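Local structure of putative glycosyltransferase (GalT1) (Streptococcus parasanguinis, 4PHR) at residues C75-F80 against H92-H97; D84-N89 against S116-R121; A134-L139 against S231-Y236. The protein probably acts as a sugar-nucleotide-dependent glycosyltransferase, this chain being its GT-D-fold domain, which binds UDP together with manganese. All blocks are in the same frame, centred on the assembly; numbering follows the deposited sequence.

In the fold
Contacts 1 and 2 are neighbours, their centres about 8 Å apart, and they interlock along the chain: 75-80 and 84-89 are followed by 92-97 and then 116-121, with helix 88-100 serving both. Strands 72-76 and 115-116, from which 75-80 and 116-121 emerge, lie side by side in the three-stranded parallel sheet. Contact 3 comes later in the chain and pairs helices 132-140 and 229-238, its centre about 13 Å from that of contact 2 and about 21 Å from that of contact 1. Contact 2 contributes Ser120 and Arg121 to the UDP pocket, contact 3 adjoins it through the Glu232-Arg121 salt bridge, and contact 1 lies behind contact 2, linked by Asp78 to Arg85 and Tyr86.

Contact 1: C75-F80 against H92-H97; sequences CLPDVF and HFWERH
With CG anti to its carbonyl carbon (chi1 -77°), Trp94 sends its indole from helix 88-100 toward the loop after strand 72-76, where Val79, also with CG1 anti to the carbonyl carbon (chi1 -61°), and Pro77 meet it. Both aliphatic groups sit over the same face of the indole and divide it between them. Val79 CG1 covers the five-membered ring, 3.8 Å from its centroid and closest to Trp94 CG at 3.5 Å. Pro77 CB lies 4.0 Å from the centroid of the six-membered ring, while Pro77 CG comes within 3.6 Å of Trp94 CZ3 near the outer rim. Val79 CG1 and Pro77 CB thus make CH-pi contacts, and no hydrogen bond crosses between the segments. The opposite face of the indole is covered by the ring of Phe93, the preceding residue, so Trp94 is sandwiched between its own helix neighbour and the loop. An inverse gamma turn centred on Asp78 spans Pro77 to Val79. Phe118 also meets the Trp94 ring, and Asp36 of helix 36-42 touches its side chain. The contact packs helix 88-100 against the loop that leaves strand 72-76, the middle strand of the parallel sheet, between strands 30-33 and 115-116.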
loop_
_atom_site.group_PDB
_atom_site.type_symbol
_atom_site.label_atom_id
_atom_site.label_comp_id
_atom_site.label_asym_id
_atom_site.label_seq_id
_atom_site.Cartn_x
_atom_site.Cartn_y
_atom_site.Cartn_z
ATOM N N CYS A 75 9.702 -0.655 -0.173
ATOM C CA CYS A 75 9.245 -1.965 0.300
ATOM C C CYS A 75 9.013 -2.955 -0.831
ATOM O O CYS A 75 8.611 -2.567 -1.927
ATOM C CB CYS A 75 7.941 -1.821 1.094
ATOM S SG CYS A 75 8.048 -0.706 2.495
ATOM N N LEU A 76 9.246 -4.238 -0.535
ATOM C CA LEU A 76 8.958 -5.343 -1.449
ATOM C C LEU A 76 8.087 -6.376 -0.746
ATOM O O LEU A 76 8.005 -6.395 0.481
ATOM C CB LEU A 76 10.257 -6.035 -1.847
ATOM C CG LEU A 76 10.978 -5.543 -3.099
ATOM C CD1 LEU A 76 10.852 -4.066 -3.319
ATOM C CD2 LEU A 76 12.447 -5.995 -3.064
ATOM N N PRO A 77 7.440 -7.257 -1.517
ATOM C CA PRO A 77 6.685 -8.329 -0.867
ATOM C C PRO A 77 7.593 -9.174 0.031
ATOM O O PRO A 77 8.707 -9.525 -0.355
ATOM C CB PRO A 77 6.150 -9.146 -2.056
ATOM C CG PRO A 77 6.138 -8.167 -3.227
ATOM C CD PRO A 77 7.374 -7.340 -2.987
ATOM N N ASP A 78 7.113 -9.511 1.220
ATOM C CA ASP A 78 7.949 -10.208 2.193
ATOM C C ASP A 78 7.779 -11.708 1.984
ATOM O O ASP A 78 7.121 -12.388 2.767
ATOM C CB ASP A 78 7.564 -9.773 3.615
ATOM C CG ASP A 78 8.454 -10.374 4.679
ATOM O OD1 ASP A 78 9.434 -11.065 4.335
ATOM O OD2 ASP A 78 8.169 -10.140 5.873
ATOM N N VAL A 79 8.369 -12.213 0.905
ATOM C CA VAL A 79 8.091 -13.569 0.439
ATOM C C VAL A 79 9.353 -14.334 0.070
ATOM O O VAL A 79 9.285 -15.467 -0.417
ATOM C CB VAL A 79 7.153 -13.555 -0.789
ATOM C CG1 VAL A 79 5.818 -12.920 -0.442
ATOM C CG2 VAL A 79 7.804 -12.837 -1.958
ATOM N N PHE A 80 10.503 -13.715 0.305
ATOM C CA PHE A 80 11.771 -14.290 -0.130
ATOM C C PHE A 80 12.398 -15.197 0.917
ATOM O O PHE A 80 13.222 -16.051 0.595
ATOM C CB PHE A 80 12.709 -13.172 -0.585
ATOM C CG PHE A 80 12.136 -12.370 -1.712
ATOM C CD1 PHE A 80 12.054 -12.913 -2.985
ATOM C CD2 PHE A 80 11.643 -11.100 -1.492
ATOM C CE1 PHE A 80 11.505 -12.194 -4.019
ATOM C CE2 PHE A 80 11.086 -10.375 -2.529
ATOM C CZ PHE A 80 11.020 -10.922 -3.790
ATOM N N HIS A 92 1.749 -20.158 -3.193
ATOM C CA HIS A 92 1.782 -20.491 -4.604
ATOM C C HIS A 92 1.771 -19.229 -5.463
ATOM O O HIS A 92 2.569 -19.103 -6.401
ATOM C CB HIS A 92 0.600 -21.390 -4.977
ATOM C CG HIS A 92 0.497 -21.680 -6.442
ATOM N ND1 HIS A 92 1.450 -22.404 -7.129
ATOM C CD2 HIS A 92 -0.446 -21.340 -7.352
ATOM C CE1 HIS A 92 1.092 -22.506 -8.397
ATOM N NE2 HIS A 92 -0.055 -21.870 -8.558
ATOM N N PHE A 93 0.868 -18.299 -5.155
ATOM C CA PHE A 93 0.815 -17.059 -5.915
ATOM C C PHE A 93 2.177 -16.359 -5.953
ATOM O O PHE A 93 2.665 -15.944 -7.016
ATOM C CB PHE A 93 -0.224 -16.095 -5.335
ATOM C CG PHE A 93 -0.201 -14.756 -5.996
ATOM C CD1 PHE A 93 -0.886 -14.546 -7.184
ATOM C CD2 PHE A 93 0.559 -13.721 -5.468
ATOM C CE1 PHE A 93 -0.833 -13.318 -7.818
ATOM C CE2 PHE A 93 0.615 -12.491 -6.099
ATOM C CZ PHE A 93 -0.080 -12.287 -7.271
ATOM N N TRP A 94 2.788 -16.212 -4.783
ATOM C CA TRP A 94 4.010 -15.421 -4.681
ATOM C C TRP A 94 5.222 -16.102 -5.305
ATOM O O TRP A 94 6.051 -15.446 -5.939
ATOM C CB TRP A 94 4.277 -14.991 -3.234
ATOM C CG TRP A 94 3.382 -13.849 -2.850
ATOM C CD1 TRP A 94 2.374 -13.862 -1.926
ATOM C CD2 TRP A 94 3.408 -12.526 -3.398
ATOM N NE1 TRP A 94 1.776 -12.628 -1.868
ATOM C CE2 TRP A 94 2.395 -11.788 -2.757
ATOM C CE3 TRP A 94 4.194 -11.892 -4.372
ATOM C CZ2 TRP A 94 2.145 -10.449 -3.054
ATOM C CZ3 TRP A 94 3.947 -10.566 -4.664
ATOM C CH2 TRP A 94 2.934 -9.857 -4.007
ATOM N N GLU A 95 5.335 -17.415 -5.147
ATOM C CA GLU A 95 6.438 -18.111 -5.797
ATOM C C GLU A 95 6.292 -18.047 -7.318
ATOM O O GLU A 95 7.266 -17.800 -8.028
ATOM C CB GLU A 95 6.542 -19.558 -5.319
ATOM C CG GLU A 95 7.699 -20.282 -5.988
ATOM C CD GLU A 95 7.974 -21.669 -5.428
ATOM O OE1 GLU A 95 8.251 -21.793 -4.215
ATOM O OE2 GLU A 95 7.941 -22.631 -6.213
ATOM N N ARG A 96 5.071 -18.237 -7.828
ATOM C CA ARG A 96 4.856 -18.088 -9.271
ATOM C C ARG A 96 5.263 -16.694 -9.726
ATOM O O ARG A 96 5.874 -16.523 -10.786
ATOM C CB ARG A 96 3.398 -18.332 -9.664
ATOM C CG ARG A 96 2.926 -19.767 -9.527
ATOM C CD ARG A 96 3.464 -20.616 -10.651
ATOM N NE ARG A 96 4.766 -21.173 -10.328
ATOM C CZ ARG A 96 5.546 -21.785 -11.211
ATOM N NH1 ARG A 96 5.165 -21.903 -12.476
ATOM N NH2 ARG A 96 6.706 -22.278 -10.830
ATOM N N HIS A 97 4.926 -15.704 -8.910
ATOM C CA HIS A 97 5.208 -14.318 -9.228
ATOM C C HIS A 97 6.696 -14.051 -9.322
ATOM O O HIS A 97 7.176 -13.519 -10.329
ATOM C CB HIS A 97 4.583 -13.390 -8.184
ATOM C CG HIS A 97 5.018 -11.962 -8.319
ATOM N ND1 HIS A 97 4.460 -11.099 -9.238
ATOM C CD2 HIS A 97 5.972 -11.253 -7.669
ATOM C CE1 HIS A 97 5.043 -9.917 -9.140
ATOM N NE2 HIS A 97 5.969 -9.985 -8.200
#

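Contact 2: D84-N89 against S116-R121; sequences DRYNQN and STFISR. With UDP (uridine-5'-diphosphate), chain B.
Tyr86 and Phe118 carry the aromatic part of this contact as an offset edge-to-face pair, the edge of Phe118 turned toward the face of Tyr86, with centroids 5.6 Å apart and planes at 83°. The touching edge is the CD2-CE2 side of Phe118: CE2 lies 3.8 Å from Tyr86 CZ, and CD2 is 3.4 Å from Tyr86 OH, which sits in the plane of the phenylalanine ring. Among the polar interactions, that same hydroxyl is hydrogen-bonded to Asp78 O and lies over the guanidinium of Arg85, which itself forms a salt bridge with Asp78. Tyr86 is therefore held at its polar end while its ring receives Phe118. Within 116-121, Ser116 OG accepts the backbone N-H of Phe118 at 3.0 Å in an ST turn at the start of the 3-10 segment. The ligand bonds come from Ser120, at the end of the 3-10 turn, and Arg121 just after it. Ser120 OG donates to UDP O2B over 2.7 Å. Arg121, whose side chain bends at chi2 and chi3 (-60° and -52°), donates from NH1 to UDP O1B at 3.1 Å, with O1B in the guanidinium plane. Salt bridges to Glu232 and Glu253 further anchor this arginine. Arg33 and His228 also hydrogen-bond UDP. Hydroxyl and guanidinium donors converging on the beta-phosphate mark a diphosphate-binding site in the GT-D fold.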
loop_
_atom_site.group_PDB
_atom_site.type_symbol
_atom_site.label_atom_id
_atom_site.label_comp_id
_atom_site.label_asym_id
_atom_site.label_seq_id
_atom_site.Cartn_x
_atom_site.Cartn_y
_atom_site.Cartn_z
ATOM N N ASP A 84 6.678 -19.873 4.731
ATOM C CA ASP A 84 5.762 -20.732 5.486
ATOM C C ASP A 84 4.784 -19.970 6.398
ATOM O O ASP A 84 3.855 -20.564 6.942
ATOM C CB ASP A 84 6.536 -21.775 6.307
ATOM C CG ASP A 84 7.196 -22.836 5.443
ATOM O OD1 ASP A 84 6.982 -22.832 4.210
ATOM O OD2 ASP A 84 7.912 -23.695 6.000
ATOM N N ARG A 85 4.993 -18.667 6.561
ATOM C CA ARG A 85 4.058 -17.823 7.314
ATOM C C ARG A 85 2.692 -17.716 6.650
ATOM O O ARG A 85 1.708 -17.350 7.295
ATOM C CB ARG A 85 4.607 -16.402 7.439
ATOM C CG ARG A 85 5.734 -16.237 8.426
ATOM C CD ARG A 85 6.338 -14.850 8.300
ATOM N NE ARG A 85 7.140 -14.717 7.082
ATOM C CZ ARG A 85 7.658 -13.575 6.640
ATOM N NH1 ARG A 85 7.435 -12.442 7.297
ATOM N NH2 ARG A 85 8.385 -13.563 5.527
ATOM N N TYR A 86 2.644 -17.993 5.355
ATOM C CA TYR A 86 1.465 -17.670 4.561
ATOM C C TYR A 86 0.683 -18.911 4.160
ATOM O O TYR A 86 1.233 -20.012 4.082
ATOM C CB TYR A 86 1.862 -16.857 3.323
ATOM C CG TYR A 86 2.730 -15.666 3.652
ATOM C CD1 TYR A 86 2.214 -14.585 4.356
ATOM C CD2 TYR A 86 4.067 -15.625 3.268
ATOM C CE1 TYR A 86 3.003 -13.498 4.673
ATOM C CE2 TYR A 86 4.866 -14.536 3.587
ATOM C CZ TYR A 86 4.325 -13.477 4.287
ATOM O OH TYR A 86 5.099 -12.385 4.612
ATOM N N ASN A 87 -0.605 -18.731 3.903
ATOM C CA ASN A 87 -1.432 -19.859 3.502
ATOM C C ASN A 87 -1.069 -20.382 2.112
ATOM O O ASN A 87 -0.362 -19.727 1.330
ATOM C CB ASN A 87 -2.927 -19.541 3.626
ATOM C CG ASN A 87 -3.367 -18.414 2.721
ATOM O OD1 ASN A 87 -2.893 -18.285 1.597
ATOM N ND2 ASN A 87 -4.291 -17.592 3.208
ATOM N N GLN A 88 -1.545 -21.582 1.821
ATOM C CA GLN A 88 -1.145 -22.281 0.613
ATOM C C GLN A 88 -1.373 -21.476 -0.665
ATOM O O GLN A 88 -0.494 -21.419 -1.526
ATOM C CB GLN A 88 -1.862 -23.627 0.537
ATOM C CG GLN A 88 -1.523 -24.438 -0.686
ATOM C CD GLN A 88 -2.163 -25.808 -0.647
ATOM O OE1 GLN A 88 -2.130 -26.486 0.380
ATOM N NE2 GLN A 88 -2.756 -26.221 -1.763
ATOM N N ASN A 89 -2.542 -20.854 -0.806
ATOM C CA ASN A 89 -2.795 -20.089 -2.024
ATOM C C ASN A 89 -1.846 -18.901 -2.173
ATOM O O ASN A 89 -1.369 -18.616 -3.271
ATOM C CB ASN A 89 -4.269 -19.676 -2.167
ATOM C CG ASN A 89 -4.737 -18.731 -1.079
ATOM O OD1 ASN A 89 -3.952 -17.992 -0.493
ATOM N ND2 ASN A 89 -6.042 -18.744 -0.815
ATOM N N SER A 116 8.703 -3.989 4.224
ATOM C CA SER A 116 7.691 -4.942 3.788
ATOM C C SER A 116 6.474 -4.298 3.140
ATOM O O SER A 116 5.792 -3.477 3.747
ATOM C CB SER A 116 7.202 -5.772 4.972
ATOM O OG SER A 116 6.188 -6.673 4.551
ATOM N N THR A 117 6.175 -4.716 1.917
ATOM C CA THR A 117 4.962 -4.306 1.223
ATOM C C THR A 117 3.726 -4.743 2.004
ATOM O O THR A 117 2.639 -4.159 1.855
ATOM C CB THR A 117 4.996 -4.872 -0.199
ATOM O OG1 THR A 117 5.993 -4.148 -0.910
ATOM C CG2 THR A 117 3.653 -4.773 -0.945
ATOM N N PHE A 118 3.885 -5.753 2.857
ATOM C CA PHE A 118 2.764 -6.265 3.640
ATOM C C PHE A 118 2.448 -5.452 4.901
ATOM O O PHE A 118 1.631 -5.873 5.717
ATOM C CB PHE A 118 2.948 -7.754 3.970
ATOM C CG PHE A 118 3.100 -8.634 2.759
ATOM C CD1 PHE A 118 2.635 -8.233 1.513
ATOM C CD2 PHE A 118 3.711 -9.877 2.873
ATOM C CE1 PHE A 118 2.781 -9.054 0.401
ATOM C CE2 PHE A 118 3.857 -10.706 1.769
ATOM C CZ PHE A 118 3.384 -10.299 0.533
ATOM N N ILE A 119 3.056 -4.281 5.077
ATOM C CA ILE A 119 2.572 -3.413 6.154
ATOM C C ILE A 119 1.097 -3.048 5.940
ATOM O O ILE A 119 0.394 -2.716 6.898
ATOM C CB ILE A 119 3.423 -2.130 6.386
ATOM C CG1 ILE A 119 3.455 -1.237 5.151
ATOM C CG2 ILE A 119 4.831 -2.473 6.855
ATOM C CD1 ILE A 119 3.913 0.175 5.456
ATOM N N SER A 120 0.620 -3.134 4.696
ATOM C CA SER A 120 -0.791 -2.867 4.404
ATOM C C SER A 120 -1.623 -4.147 4.461
ATOM O O SER A 120 -2.842 -4.095 4.336
ATOM C CB SER A 120 -0.956 -2.222 3.023
ATOM O OG SER A 120 -0.526 -3.125 2.015
ATOM N N ARG A 121 -0.954 -5.289 4.652
ATOM C CA ARG A 121 -1.587 -6.608 4.516
ATOM C C ARG A 121 -1.262 -7.508 5.721
ATOM O O ARG A 121 -0.612 -8.543 5.584
ATOM C CB ARG A 121 -1.116 -7.280 3.217
ATOM C CG ARG A 121 -1.153 -6.402 1.957
ATOM C CD ARG A 121 -2.554 -5.904 1.632
ATOM N NE ARG A 121 -3.502 -7.010 1.579
ATOM C CZ ARG A 121 -4.173 -7.379 0.497
ATOM N NH1 ARG A 121 -4.031 -6.716 -0.645
ATOM N NH2 ARG A 121 -5.008 -8.406 0.573
HETATM N N1 UDP B . -6.987 2.675 -5.975
HETATM C C2 UDP B . -7.659 3.799 -6.387
HETATM N N3 UDP B . -7.458 4.291 -7.654
HETATM C C4 UDP B . -6.582 3.672 -8.514
HETATM C C5 UDP B . -5.893 2.533 -8.099
HETATM C C6 UDP B . -6.228 1.976 -6.869
HETATM O O2 UDP B . -8.464 4.356 -5.640
HETATM O O4 UDP B . -6.414 4.170 -9.633
HETATM C "C1'" UDP B . -7.159 2.218 -4.588
HETATM C "C2'" UDP B . -8.005 1.006 -4.300
HETATM O "O2'" UDP B . -9.375 1.349 -4.284
HETATM C "C3'" UDP B . -7.493 0.627 -2.928
HETATM C "C4'" UDP B . -6.020 0.994 -3.001
HETATM O "O4'" UDP B . -5.870 1.849 -4.138
HETATM O "O3'" UDP B . -8.108 1.430 -1.944
HETATM C "C5'" UDP B . -5.131 -0.236 -3.130
HETATM O "O5'" UDP B . -3.782 0.193 -3.273
HETATM P PA UDP B . -2.570 -0.847 -3.472
HETATM O O1A UDP B . -2.719 -1.537 -4.768
HETATM O O2A UDP B . -1.325 -0.064 -3.281
HETATM O O3A UDP B . -2.844 -1.896 -2.268
HETATM P PB UDP B . -1.996 -3.155 -1.675
HETATM O O1B UDP B . -2.705 -4.376 -2.157
HETATM O O2B UDP B . -2.113 -2.986 -0.208
HETATM O O3B UDP B . -0.592 -3.084 -2.191
#

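Contact 3: A134-L139 against S231-Y236; sequences AYFESL and SEYEWY
Phe136 reaches from helix 132-140 to helix 229-238, and its ring accounts for the whole contact on that side. From CB the chain turns so that CG stands anti to the carbonyl carbon (chi1 -78°), which carries the ring across to the facing helix. CG itself is 3.9 Å from Tyr233 CD1. Along one side of the ring, CD1 makes the closest approach to Tyr233, 3.6 Å from its CD1, and CE1 follows beside the same atom and Tyr233 CA. Along the other side, CD2 lies over the face of the Tyr236 ring, and CE2 comes to 3.5 Å from Tyr236 CB. At the tip the ring meets backbone, with Phe136 CZ 3.8 Å from Glu232 C. The N and CA of Tyr233 are also close to this tip. The two tyrosines approach differently: Tyr233 turns its edge to the face of Phe136, with centroids 5.1 Å apart and planes at 67°, whereas the Tyr236 ring lies obliquely to that of Phe136. Together the three rings form an aromatic cluster. The hydroxyl of Tyr233 is hydrogen-bonded to Asp163 and Lys140, so the cluster has a polar anchor at that end. Glu232, one residue earlier, instead directs its carboxylate to Arg121 of the UDP site and to the backbone N of Ile124. The axes of 134-139 and 231-236 approach to 11.8 Å, with 135° between their N-to-C directions, closer to antiparallel than to parallel. Ile229 extends the packing against Phe136 and Leu139, while helix 17-27 meets helix 132-140 through Tyr135, Ser138 and Leu139.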
loop_
_atom_site.group_PDB
_atom_site.type_symbol
_atom_site.label_atom_id
_atom_site.label_comp_id
_atom_site.label_asym_id
_atom_site.label_seq_id
_atom_site.Cartn_x
_atom_site.Cartn_y
_atom_site.Cartn_z
ATOM N N ALA A 134 -1.240 -7.027 17.392
ATOM C CA ALA A 134 -0.036 -6.221 17.588
ATOM C C ALA A 134 0.355 -5.417 16.341
ATOM O O ALA A 134 0.801 -4.274 16.451
ATOM C CB ALA A 134 1.123 -7.091 18.043
ATOM N N TYR A 135 0.200 -6.015 15.164
ATOM C CA TYR A 135 0.517 -5.309 13.924
ATOM C C TYR A 135 -0.372 -4.071 13.776
ATOM O O TYR A 135 0.113 -2.982 13.470
ATOM C CB TYR A 135 0.351 -6.213 12.695
ATOM C CG TYR A 135 1.301 -7.392 12.619
ATOM C CD1 TYR A 135 2.503 -7.399 13.327
ATOM C CD2 TYR A 135 0.998 -8.500 11.839
ATOM C CE1 TYR A 135 3.376 -8.488 13.257
ATOM C CE2 TYR A 135 1.862 -9.587 11.758
ATOM C CZ TYR A 135 3.050 -9.574 12.469
ATOM O OH TYR A 135 3.906 -10.654 12.397
ATOM N N PHE A 136 -1.676 -4.233 13.991
ATOM C CA PHE A 136 -2.604 -3.113 13.817
ATOM C C PHE A 136 -2.406 -2.043 14.879
ATOM O O PHE A 136 -2.536 -0.856 14.597
ATOM C CB PHE A 136 -4.061 -3.581 13.770
ATOM C CG PHE A 136 -4.461 -4.170 12.446
ATOM C CD1 PHE A 136 -4.516 -3.372 11.311
ATOM C CD2 PHE A 136 -4.772 -5.514 12.329
ATOM C CE1 PHE A 136 -4.879 -3.901 10.084
ATOM C CE2 PHE A 136 -5.143 -6.053 11.109
ATOM C CZ PHE A 136 -5.193 -5.247 9.982
ATOM N N GLU A 137 -2.059 -2.462 16.093
ATOM C CA GLU A 137 -1.772 -1.505 17.151
ATOM C C GLU A 137 -0.540 -0.677 16.804
ATOM O O GLU A 137 -0.516 0.534 17.024
ATOM C CB GLU A 137 -1.591 -2.208 18.500
ATOM C CG GLU A 137 -2.840 -2.911 19.019
ATOM C CD GLU A 137 -3.906 -1.948 19.518
ATOM O OE1 GLU A 137 -4.262 -1.003 18.780
ATOM O OE2 GLU A 137 -4.389 -2.139 20.655
ATOM N N SER A 138 0.478 -1.321 16.240
ATOM C CA SER A 138 1.675 -0.591 15.844
ATOM C C SER A 138 1.397 0.358 14.683
ATOM O O SER A 138 1.880 1.488 14.666
ATOM C CB SER A 138 2.819 -1.543 15.501
ATOM O OG SER A 138 3.977 -0.817 15.133
ATOM N N LEU A 139 0.607 -0.102 13.720
ATOM C CA LEU A 139 0.189 0.755 12.619
ATOM C C LEU A 139 -0.529 2.006 13.132
ATOM O O LEU A 139 -0.220 3.116 12.711
ATOM C CB LEU A 139 -0.726 -0.007 11.657
ATOM C CG LEU A 139 -0.029 -0.855 10.594
ATOM C CD1 LEU A 139 -0.986 -1.891 10.020
ATOM C CD2 LEU A 139 0.537 0.035 9.496
ATOM N N SER A 231 -9.339 -2.926 4.000
ATOM C CA SER A 231 -9.918 -4.253 3.799
ATOM C C SER A 231 -9.385 -5.218 4.837
ATOM O O SER A 231 -10.143 -6.001 5.420
ATOM C CB SER A 231 -9.578 -4.803 2.410
ATOM O OG SER A 231 -10.187 -4.038 1.391
ATOM N N GLU A 232 -8.070 -5.178 5.047
ATOM C CA GLU A 232 -7.425 -6.075 6.001
ATOM C C GLU A 232 -7.939 -5.817 7.419
ATOM O O GLU A 232 -8.201 -6.755 8.185
ATOM C CB GLU A 232 -5.908 -5.925 5.917
ATOM C CG GLU A 232 -5.329 -6.499 4.618
ATOM C CD GLU A 232 -4.856 -7.938 4.768
ATOM O OE1 GLU A 232 -5.028 -8.522 5.859
ATOM O OE2 GLU A 232 -4.300 -8.490 3.791
ATOM N N TYR A 233 -8.120 -4.549 7.769
ATOM C CA TYR A 233 -8.622 -4.220 9.091
ATOM C C TYR A 233 -10.059 -4.712 9.261
ATOM O O TYR A 233 -10.416 -5.243 10.306
ATOM C CB TYR A 233 -8.521 -2.715 9.362
ATOM C CG TYR A 233 -8.824 -2.353 10.794
ATOM C CD1 TYR A 233 -8.021 -2.815 11.829
ATOM C CD2 TYR A 233 -9.923 -1.564 11.118
ATOM C CE1 TYR A 233 -8.302 -2.494 13.153
ATOM C CE2 TYR A 233 -10.207 -1.238 12.437
ATOM C CZ TYR A 233 -9.388 -1.700 13.445
ATOM O OH TYR A 233 -9.675 -1.381 14.758
ATOM N N GLU A 234 -10.887 -4.543 8.234
ATOM C CA GLU A 234 -12.269 -5.024 8.307
ATOM C C GLU A 234 -12.307 -6.544 8.468
ATOM O O GLU A 234 -13.068 -7.078 9.274
ATOM C CB GLU A 234 -13.053 -4.618 7.054
ATOM C CG GLU A 234 -13.313 -3.125 6.926
ATOM C CD GLU A 234 -14.626 -2.698 7.529
ATOM O OE1 GLU A 234 -15.375 -3.572 8.009
ATOM O OE2 GLU A 234 -14.904 -1.484 7.516
ATOM N N TRP A 235 -11.474 -7.248 7.705
ATOM C CA TRP A 235 -11.418 -8.706 7.825
ATOM C C TRP A 235 -10.963 -9.118 9.231
ATOM O O TRP A 235 -11.518 -10.039 9.835
ATOM C CB TRP A 235 -10.478 -9.284 6.768
ATOM C CG TRP A 235 -11.024 -9.247 5.382
ATOM C CD1 TRP A 235 -12.337 -9.343 5.013
ATOM C CD2 TRP A 235 -10.275 -9.121 4.165
ATOM N NE1 TRP A 235 -12.448 -9.292 3.646
ATOM C CE2 TRP A 235 -11.198 -9.148 3.101
ATOM C CE3 TRP A 235 -8.912 -8.977 3.870
ATOM C CZ2 TRP A 235 -10.808 -9.039 1.770
ATOM C CZ3 TRP A 235 -8.525 -8.872 2.542
ATOM C CH2 TRP A 235 -9.472 -8.906 1.509
ATOM N N TYR A 236 -9.953 -8.425 9.744
ATOM C CA TYR A 236 -9.447 -8.668 11.089
ATOM C C TYR A 236 -10.534 -8.453 12.158
ATOM O O TYR A 236 -10.698 -9.273 13.069
ATOM C CB TYR A 236 -8.220 -7.786 11.353
ATOM C CG TYR A 236 -7.893 -7.568 12.807
ATOM C CD1 TYR A 236 -8.251 -6.389 13.451
ATOM C CD2 TYR A 236 -7.224 -8.540 13.543
ATOM C CE1 TYR A 236 -7.957 -6.186 14.785
ATOM C CE2 TYR A 236 -6.925 -8.346 14.880
ATOM C CZ TYR A 236 -7.293 -7.166 15.494
ATOM O OH TYR A 236 -6.995 -6.962 16.822
#